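Long-range contacts in adenosine deaminase 1 (Arthrobacter aurescens, PDB 3RYS), which probably catalyses the zinc-dependent hydrolytic deamination of adenine to hypoxanthine, a step of purine salvage: residues 19-24 and 278-283; 177-182 and 209-214; 248-253 and 283-288. All blocks are in the same frame, centred on the assembly; numbering follows the deposited sequence.

All three contacts belong to one TIM barrel. Interactions 1 and 3 are neighbours at its catalytic end, their centres about 9 Å apart, and share Ala283. Interaction 1 joins the loops after strands 15-17 and 275-277, closing the barrel around zinc and adenine; interaction 3 packs helix 248-253 on the continuation of the second loop and supplies Ser250 to Asp280. Together they build the metal site and part of its second shell. Interaction 2, its centre about 22 Å from that of interaction 1, is structural packing between the neighbouring units of strands 167-171 and 195-200, away from the metal. Along the chain it is nested inside interaction 1 and precedes interaction 3, whose segments alternate with those of interaction 1.

Interaction 1 (19-24 and 278-283); sequences HLHIEG and NSDDPA. With ZN (zinc ion), chain C; ADE (adenine), chain D.
His19, His21 and Asp280 converge on one zinc ion at the catalytic end of a TIM barrel, where the loop after the first strand, 15-17, meets the loop after the last, 275-277. The two histidines form the His-X-His motif of the metallo-dependent hydrolases; His199 completes the protein ligands. His19 NE2, His21 NE2 and Asp280 OD2 each lie 2.3 Å from the metal. Both imidazoles run alongside the carboxylate of Asp280 and point the same way, His19 with CG anti to its backbone N, but neither ring is coplanar with it: the His19 ring is turned 76° from the carboxylate plane and the His21 ring 57°. Behind the first shell, Thr245 hydrogen-bonds His19 ND1 and Ser250 holds Asp280 OD1, which would help fix the rotation of both ligands.

Asp281 meets His21 differently. The two side chains cross obliquely, yet the carboxylate and ring planes are only 13° apart, with OD1 3.3 Å from His21 CB. Adenine sits beside both: its N7 is 3.1 Å above one face of the His21 ring, offset toward the rim, and 2.8 Å from Asp281 OD2, while adenine N6 binds the zinc at 2.5 Å.

Beneath the metal the backbones join in a single beta bridge between Leu20 and Asp280, where His21 N gives a nearly straight hydrogen bond of 2.8 Å to Asp280 O. Leu20 CD1 packs on Pro282 CG, the two side chains crossing at about a right angle. At the far end, Ala283 N donates to Gly24 O at 2.8 Å.

Interaction 2 (177-182 and 209-214); sequences NPPSKF and ITEALD
Glu211 OE1 accepts the hydrogen bond that ties the two segments together, from Ser180 N at 2.9 Å with an N-H...O angle of 153°. The donor comes in nearly along the C-O bond of the carboxylate. Other groups of the 177-182 loop gather round the same oxygen: Pro179 CD lies 3.4 Å from OE1, Pro178 CB touches it from the ring before, and Ser180 OG is 3.3 Å from it. Since Pro178 and Pro179 have no N-H, Ser180 offers the first one at the start of the 3-10 turn 179-181, and the positive end of that short turn would favour a carboxylate here.

The contact joins two consecutive beta-alpha units of the TIM barrel. Residues 177-182 lie between strand 167-171 and helix 183-191, whereas Glu211 and Ala212 sit on helix 206-214, which follows the adjacent strand 195-200. Glu211 reaches across with its chain extended, CD anti to CA (chi2 -164°).

Below the carboxylate the packing is apolar. Pro179 crosses the Glu211 side chain at about a right angle, its CG 3.7 Å from Glu211 CB, and the same ring atom lies 4.2 Å from Ala212 CB. Pro179 CB also approaches the backbone, 3.7 Å from Ala212 N. Tyr208, earlier on the same helix, touches both prolines, and Ala212 packs in turn against Ile221 of strand 220-221.

Interaction 3 (248-253 and 283-288); sequences PLSNVR and AYFGGY
Ser250 and Tyr284 lie on opposite faces of the Phe285 ring. From helix 248-253, Ser250 CA makes a CH-pi contact, 3.9 Å from the ring centroid and 25° off the normal; beyond the other face, offset toward the rim, is Tyr284 CB. Ser250 OG, hydrogen-bonded to the zinc ligand Asp280, lies 3.2 Å from Phe285 CE2. Arg253 CB approaches obliquely, 3.8 Å from Phe285 CD1. Over one face of the guanidinium lie Tyr284 O and Phe285 CA. Arg253 NH1 comes within 3.2 Å of Tyr284 O, but the angle is too poor for a hydrogen bond, and this nitrogen bonds instead to Tyr54 O. The arginine chain bends at chi2 (-74°) and chi3 (-61°) to get there.

Leu249 packs beside the ring, CB 4.4 Å from Phe285 CB and CD1 3.9 Å from Phe285 O. The helix after strand 244-246 of the TIM barrel thus packs on the loop after strand 275-277, and Phe62 of helix 59-69 also meets the Phe285 ring.

No hydrogen bond links the two segments; apolar and CH-pi packing carries most of the contact, with the guanidinium lying against Tyr284 O. The helix thereby brings a second-shell residue, Ser250, to the metal site.

Interaction 1 (19-24 and 278-283)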
loop_
_atom_site.group_PDB
_atom_site.type_symbol
_atom_site.label_atom_id
_atom_site.label_comp_id
_atom_site.label_asym_id
_atom_site.label_seq_id
_atom_site.Cartn_x
_atom_site.Cartn_y
_atom_site.Cartn_z
ATOM N N HIS A 19 -3.051 -1.854 -0.806
ATOM C CA HIS A 19 -2.208 -1.011 0.032
ATOM C C HIS A 19 -0.742 -1.356 -0.219
ATOM O O HIS A 19 -0.217 -2.326 0.337
ATOM C CB HIS A 19 -2.560 -1.219 1.508
ATOM C CG HIS A 19 -1.851 -0.290 2.443
ATOM N ND1 HIS A 19 -2.401 0.124 3.639
ATOM C CD2 HIS A 19 -0.640 0.309 2.360
ATOM C CE1 HIS A 19 -1.556 0.930 4.255
ATOM N NE2 HIS A 19 -0.482 1.062 3.497
ATOM N N LEU A 20 -0.087 -0.567 -1.063
ATOM C CA LEU A 20 1.298 -0.832 -1.427
ATOM C C LEU A 20 1.999 0.385 -2.006
ATOM O O LEU A 20 1.537 0.975 -2.983
ATOM C CB LEU A 20 1.384 -1.979 -2.426
ATOM C CG LEU A 20 2.810 -2.168 -2.937
ATOM C CD1 LEU A 20 3.234 -3.613 -2.779
ATOM C CD2 LEU A 20 2.981 -1.677 -4.378
ATOM N N HIS A 21 3.129 0.743 -1.402
ATOM C CA HIS A 21 3.930 1.867 -1.861
ATOM C C HIS A 21 5.040 1.381 -2.782
ATOM O O HIS A 21 5.856 0.546 -2.397
ATOM C CB HIS A 21 4.524 2.597 -0.666
ATOM C CG HIS A 21 3.509 2.993 0.355
ATOM N ND1 HIS A 21 2.978 4.262 0.423
ATOM C CD2 HIS A 21 2.921 2.285 1.347
ATOM C CE1 HIS A 21 2.111 4.321 1.417
ATOM N NE2 HIS A 21 2.056 3.135 1.991
ATOM N N ILE A 22 5.069 1.900 -4.002
ATOM C CA ILE A 22 6.038 1.429 -4.981
ATOM C C ILE A 22 7.475 1.660 -4.512
ATOM O O ILE A 22 8.359 0.850 -4.783
ATOM C CB ILE A 22 5.792 2.042 -6.377
ATOM C CG1 ILE A 22 6.383 1.137 -7.459
ATOM C CG2 ILE A 22 6.340 3.458 -6.460
ATOM C CD1 ILE A 22 5.860 -0.284 -7.410
ATOM N N GLU A 23 7.694 2.754 -3.785
ATOM C CA GLU A 23 9.012 3.076 -3.241
ATOM C C GLU A 23 9.414 2.119 -2.120
ATOM O O GLU A 23 10.600 1.981 -1.810
ATOM C CB GLU A 23 9.043 4.514 -2.716
ATOM C CG GLU A 23 8.734 5.590 -3.752
ATOM C CD GLU A 23 7.247 5.886 -3.886
ATOM O OE1 GLU A 23 6.420 4.988 -3.624
ATOM O OE2 GLU A 23 6.899 7.024 -4.259
ATOM N N GLY A 24 8.422 1.477 -1.507
ATOM C CA GLY A 24 8.663 0.527 -0.434
ATOM C C GLY A 24 8.945 -0.850 -0.998
ATOM O O GLY A 24 9.150 -1.823 -0.270
ATOM N N ASN A 278 -2.309 -6.818 3.131
ATOM C CA ASN A 278 -1.425 -6.075 2.238
ATOM C C ASN A 278 0.012 -6.072 2.760
ATOM O O ASN A 278 0.241 -6.232 3.959
ATOM C CB ASN A 278 -1.923 -4.637 2.075
ATOM C CG ASN A 278 -3.380 -4.567 1.643
ATOM O OD1 ASN A 278 -4.295 -4.736 2.452
ATOM N ND2 ASN A 278 -3.598 -4.303 0.361
ATOM N N SER A 279 0.983 -5.889 1.868
ATOM C CA SER A 279 2.385 -5.928 2.286
ATOM C C SER A 279 2.957 -4.530 2.535
ATOM O O SER A 279 4.011 -4.387 3.163
ATOM C CB SER A 279 3.248 -6.722 1.293
ATOM O OG SER A 279 3.317 -6.089 0.030
ATOM N N ASP A 280 2.254 -3.511 2.036
ATOM C CA ASP A 280 2.559 -2.112 2.341
ATOM C C ASP A 280 3.895 -1.636 1.759
ATOM O O ASP A 280 3.923 -0.973 0.723
ATOM C CB ASP A 280 2.509 -1.872 3.858
ATOM C CG ASP A 280 2.533 -0.399 4.219
ATOM O OD1 ASP A 280 2.839 -0.074 5.384
ATOM O OD2 ASP A 280 2.246 0.435 3.337
ATOM N N ASP A 281 4.989 -1.966 2.439
ATOM C CA ASP A 281 6.337 -1.652 1.968
ATOM C C ASP A 281 7.182 -2.937 1.996
ATOM O O ASP A 281 7.969 -3.157 2.919
ATOM C CB ASP A 281 6.967 -0.562 2.842
ATOM C CG ASP A 281 6.114 0.708 2.916
ATOM O OD1 ASP A 281 6.235 1.545 1.999
ATOM O OD2 ASP A 281 5.345 0.891 3.891
ATOM N N PRO A 282 7.017 -3.788 0.970
ATOM C CA PRO A 282 7.505 -5.174 0.905
ATOM C C PRO A 282 9.014 -5.352 1.088
ATOM O O PRO A 282 9.437 -6.352 1.665
ATOM C CB PRO A 282 7.120 -5.618 -0.509
ATOM C CG PRO A 282 6.084 -4.671 -0.953
ATOM C CD PRO A 282 6.376 -3.377 -0.289
ATOM N N ALA A 283 9.812 -4.418 0.586
ATOM C CA ALA A 283 11.262 -4.573 0.642
ATOM C C ALA A 283 11.834 -4.100 1.979
ATOM O O ALA A 283 13.027 -4.241 2.236
ATOM C CB ALA A 283 11.928 -3.849 -0.522
HETATM ZN ZN ZN C . 1.312 2.392 4.082
HETATM N N9 ADE D . 4.742 5.814 3.763
HETATM C C8 ADE D . 5.026 4.598 3.201
HETATM N N7 ADE D . 4.495 3.572 3.833
HETATM C C5 ADE D . 3.816 4.163 4.889
HETATM C C6 ADE D . 3.041 3.624 5.939
HETATM N N6 ADE D . 2.826 2.311 6.087
HETATM N N1 ADE D . 2.499 4.487 6.827
HETATM C C2 ADE D . 2.722 5.800 6.671
HETATM N N3 ADE D . 3.430 6.428 5.728
HETATM C C4 ADE D . 3.955 5.544 4.862
#

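Interaction 2 (177-182 and 209-214)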
loop_
_atom_site.group_PDB
_atom_site.type_symbol
_atom_site.label_atom_id
_atom_site.label_comp_id
_atom_site.label_asym_id
_atom_site.label_seq_id
_atom_site.Cartn_x
_atom_site.Cartn_y
_atom_site.Cartn_z
ATOM N N ASN A 177 -0.593 15.075 12.388
ATOM C CA ASN A 177 -0.944 15.483 11.035
ATOM C C ASN A 177 -2.308 14.934 10.615
ATOM O O ASN A 177 -2.397 14.061 9.751
ATOM C CB ASN A 177 0.134 15.033 10.050
ATOM C CG ASN A 177 1.463 15.743 10.271
ATOM O OD1 ASN A 177 1.543 16.973 10.223
ATOM N ND2 ASN A 177 2.516 14.966 10.504
ATOM N N PRO A 178 -3.382 15.467 11.217
ATOM C CA PRO A 178 -4.743 14.945 11.063
ATOM C C PRO A 178 -5.220 15.017 9.622
ATOM O O PRO A 178 -4.774 15.884 8.865
ATOM C CB PRO A 178 -5.592 15.894 11.926
ATOM C CG PRO A 178 -4.632 16.665 12.750
ATOM C CD PRO A 178 -3.364 16.731 11.970
ATOM N N PRO A 179 -6.134 14.112 9.248
ATOM C CA PRO A 179 -6.732 14.082 7.911
ATOM C C PRO A 179 -7.322 15.438 7.541
ATOM O O PRO A 179 -7.183 15.875 6.398
ATOM C CB PRO A 179 -7.843 13.042 8.059
ATOM C CG PRO A 179 -7.363 12.137 9.143
ATOM C CD PRO A 179 -6.643 13.030 10.109
ATOM N N SER A 180 -7.962 16.091 8.509
ATOM C CA SER A 180 -8.601 17.389 8.303
ATOM C C SER A 180 -7.678 18.405 7.637
ATOM O O SER A 180 -8.135 19.311 6.941
ATOM C CB SER A 180 -9.092 17.957 9.639
ATOM O OG SER A 180 -8.002 18.362 10.454
ATOM N N LYS A 181 -6.379 18.254 7.867
ATOM C CA LYS A 181 -5.389 19.161 7.305
ATOM C C LYS A 181 -5.471 19.233 5.776
ATOM O O LYS A 181 -5.078 20.232 5.175
ATOM C CB LYS A 181 -3.990 18.738 7.754
ATOM C CG LYS A 181 -2.877 19.661 7.309
ATOM C CD LYS A 181 -1.537 19.163 7.814
ATOM C CE LYS A 181 -0.389 19.793 7.050
ATOM N NZ LYS A 181 0.915 19.253 7.509
ATOM N N PHE A 182 -6.003 18.183 5.153
ATOM C CA PHE A 182 -6.069 18.113 3.695
ATOM C C PHE A 182 -7.495 18.079 3.147
ATOM O O PHE A 182 -7.740 17.534 2.067
ATOM C CB PHE A 182 -5.274 16.904 3.189
ATOM C CG PHE A 182 -3.819 16.949 3.562
ATOM C CD1 PHE A 182 -3.396 16.498 4.800
ATOM C CD2 PHE A 182 -2.881 17.463 2.685
ATOM C CE1 PHE A 182 -2.063 16.553 5.155
ATOM C CE2 PHE A 182 -1.547 17.517 3.033
ATOM C CZ PHE A 182 -1.138 17.062 4.271
ATOM N N ILE A 209 -9.556 8.242 11.971
ATOM C CA ILE A 209 -10.302 7.458 11.053
ATOM C C ILE A 209 -11.607 8.066 10.706
ATOM O O ILE A 209 -12.003 8.061 9.590
ATOM C CB ILE A 209 -10.477 6.049 11.584
ATOM C CG1 ILE A 209 -9.103 5.476 11.874
ATOM C CG2 ILE A 209 -11.268 5.218 10.613
ATOM C CD1 ILE A 209 -9.032 4.139 12.332
ATOM N N THR A 210 -12.279 8.583 11.694
ATOM C CA THR A 210 -13.510 9.302 11.525
ATOM C C THR A 210 -13.273 10.575 10.737
ATOM O O THR A 210 -14.064 10.976 9.974
ATOM C CB THR A 210 -14.109 9.590 12.913
ATOM O OG1 THR A 210 -14.333 8.370 13.571
ATOM C CG2 THR A 210 -15.365 10.281 12.828
ATOM N N GLU A 211 -12.151 11.200 10.949
ATOM C CA GLU A 211 -11.793 12.352 10.202
ATOM C C GLU A 211 -11.603 12.061 8.728
ATOM O O GLU A 211 -12.030 12.760 7.925
ATOM C CB GLU A 211 -10.532 12.957 10.798
ATOM C CG GLU A 211 -10.770 14.022 11.753
ATOM C CD GLU A 211 -9.597 14.825 12.017
ATOM O OE1 GLU A 211 -8.936 15.263 11.135
ATOM O OE2 GLU A 211 -9.328 15.096 13.144
ATOM N N ALA A 212 -10.927 11.009 8.405
ATOM C CA ALA A 212 -10.684 10.572 7.038
ATOM C C ALA A 212 -11.985 10.185 6.342
ATOM O O ALA A 212 -12.145 10.404 5.143
ATOM C CB ALA A 212 -9.693 9.413 7.014
ATOM N N LEU A 213 -12.915 9.615 7.099
ATOM C CA LEU A 213 -14.206 9.217 6.544
ATOM C C LEU A 213 -15.153 10.397 6.319
ATOM O O LEU A 213 -15.813 10.481 5.283
ATOM C CB LEU A 213 -14.881 8.181 7.445
ATOM C CG LEU A 213 -14.277 6.775 7.441
ATOM C CD1 LEU A 213 -14.879 5.937 8.558
ATOM C CD2 LEU A 213 -14.488 6.109 6.090
ATOM N N ASP A 214 -15.209 11.304 7.288
ATOM C CA ASP A 214 -16.206 12.369 7.287
ATOM C C ASP A 214 -15.722 13.665 6.645
ATOM O O ASP A 214 -16.442 14.287 5.859
ATOM C CB ASP A 214 -16.696 12.626 8.713
ATOM C CG ASP A 214 -17.532 11.479 9.254
ATOM O OD1 ASP A 214 -18.057 10.697 8.431
ATOM O OD2 ASP A 214 -17.670 11.361 10.491
#

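Interaction 3 (248-253 and 283-288)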
loop_
_atom_site.group_PDB
_atom_site.type_symbol
_atom_site.label_atom_id
_atom_site.label_comp_id
_atom_site.label_asym_id
_atom_site.label_seq_id
_atom_site.Cartn_x
_atom_site.Cartn_y
_atom_site.Cartn_z
ATOM N N PRO A 248 -0.144 -6.643 8.109
ATOM C CA PRO A 248 0.320 -7.394 9.286
ATOM C C PRO A 248 1.808 -7.225 9.602
ATOM O O PRO A 248 2.147 -6.778 10.698
ATOM C CB PRO A 248 0.007 -8.846 8.916
ATOM C CG PRO A 248 -1.150 -8.734 7.948
ATOM C CD PRO A 248 -0.869 -7.500 7.154
ATOM N N LEU A 249 2.677 -7.585 8.663
ATOM C CA LEU A 249 4.116 -7.477 8.872
ATOM C C LEU A 249 4.554 -6.032 9.078
ATOM O O LEU A 249 5.454 -5.751 9.871
ATOM C CB LEU A 249 4.876 -8.083 7.697
ATOM C CG LEU A 249 4.715 -9.588 7.504
ATOM C CD1 LEU A 249 5.638 -10.081 6.392
ATOM C CD2 LEU A 249 4.988 -10.321 8.813
ATOM N N SER A 250 3.925 -5.118 8.350
ATOM C CA SER A 250 4.246 -3.706 8.498
ATOM C C SER A 250 4.060 -3.259 9.956
ATOM O O SER A 250 4.963 -2.665 10.559
ATOM C CB SER A 250 3.389 -2.864 7.550
ATOM O OG SER A 250 3.645 -1.486 7.727
ATOM N N ASN A 251 2.891 -3.567 10.517
ATOM C CA ASN A 251 2.564 -3.183 11.884
ATOM C C ASN A 251 3.532 -3.771 12.909
ATOM O O ASN A 251 3.861 -3.127 13.911
ATOM C CB ASN A 251 1.126 -3.583 12.223
ATOM C CG ASN A 251 0.109 -2.929 11.306
ATOM O OD1 ASN A 251 0.375 -1.887 10.710
ATOM N ND2 ASN A 251 -1.064 -3.540 11.190
ATOM N N VAL A 252 3.986 -4.994 12.659
ATOM C CA VAL A 252 4.932 -5.636 13.556
ATOM C C VAL A 252 6.300 -4.961 13.476
ATOM O O VAL A 252 6.876 -4.582 14.496
ATOM C CB VAL A 252 5.078 -7.151 13.268
ATOM C CG1 VAL A 252 6.276 -7.715 14.009
ATOM C CG2 VAL A 252 3.815 -7.889 13.673
ATOM N N ARG A 253 6.808 -4.794 12.260
ATOM C CA ARG A 253 8.146 -4.258 12.070
ATOM C C ARG A 253 8.256 -2.774 12.436
ATOM O O ARG A 253 9.352 -2.268 12.647
ATOM C CB ARG A 253 8.625 -4.510 10.640
ATOM C CG ARG A 253 9.064 -5.943 10.385
ATOM C CD ARG A 253 10.413 -6.242 11.035
ATOM N NE ARG A 253 11.469 -5.387 10.498
ATOM C CZ ARG A 253 12.156 -5.642 9.386
ATOM N NH1 ARG A 253 13.089 -4.795 8.980
ATOM N NH2 ARG A 253 11.915 -6.740 8.676
ATOM N N ALA A 283 9.812 -4.418 0.586
ATOM C CA ALA A 283 11.262 -4.573 0.642
ATOM C C ALA A 283 11.834 -4.100 1.979
ATOM O O ALA A 283 13.027 -4.241 2.236
ATOM C CB ALA A 283 11.928 -3.849 -0.522
ATOM N N TYR A 284 10.972 -3.555 2.832
ATOM C CA TYR A 284 11.396 -3.049 4.133
ATOM C C TYR A 284 10.912 -3.909 5.306
ATOM O O TYR A 284 11.504 -3.884 6.389
ATOM C CB TYR A 284 10.915 -1.606 4.325
ATOM C CG TYR A 284 11.657 -0.602 3.483
ATOM C CD1 TYR A 284 11.329 -0.411 2.147
ATOM C CD2 TYR A 284 12.686 0.157 4.022
ATOM C CE1 TYR A 284 12.009 0.507 1.368
ATOM C CE2 TYR A 284 13.370 1.076 3.254
ATOM C CZ TYR A 284 13.028 1.248 1.927
ATOM O OH TYR A 284 13.705 2.166 1.157
ATOM N N PHE A 285 9.834 -4.655 5.092
ATOM C CA PHE A 285 9.219 -5.410 6.173
ATOM C C PHE A 285 9.379 -6.915 5.963
ATOM O O PHE A 285 8.720 -7.722 6.623
ATOM C CB PHE A 285 7.745 -5.016 6.340
ATOM C CG PHE A 285 7.529 -3.535 6.496
ATOM C CD1 PHE A 285 8.369 -2.778 7.301
ATOM C CD2 PHE A 285 6.481 -2.899 5.847
ATOM C CE1 PHE A 285 8.172 -1.411 7.452
ATOM C CE2 PHE A 285 6.278 -1.530 5.992
ATOM C CZ PHE A 285 7.126 -0.785 6.794
ATOM N N GLY A 286 10.261 -7.274 5.033
ATOM C CA GLY A 286 10.666 -8.655 4.825
ATOM C C GLY A 286 9.614 -9.597 4.272
ATOM O O GLY A 286 9.515 -10.743 4.714
ATOM N N GLY A 287 8.831 -9.136 3.303
ATOM C CA GLY A 287 7.805 -9.983 2.727
ATOM C C GLY A 287 6.730 -9.284 1.919
ATOM O O GLY A 287 6.337 -8.149 2.205
ATOM N N TYR A 288 6.250 -9.986 0.900
ATOM C CA TYR A 288 5.174 -9.491 0.054
ATOM C C TYR A 288 3.830 -10.003 0.574
ATOM O O TYR A 288 3.766 -10.575 1.661
ATOM C CB TYR A 288 5.436 -9.890 -1.400
ATOM C CG TYR A 288 6.663 -9.198 -1.961
ATOM C CD1 TYR A 288 7.947 -9.610 -1.605
ATOM C CD2 TYR A 288 6.539 -8.115 -2.821
ATOM C CE1 TYR A 288 9.066 -8.968 -2.100
ATOM C CE2 TYR A 288 7.652 -7.465 -3.323
ATOM C CZ TYR A 288 8.912 -7.891 -2.960
ATOM O OH TYR A 288 10.013 -7.234 -3.465
#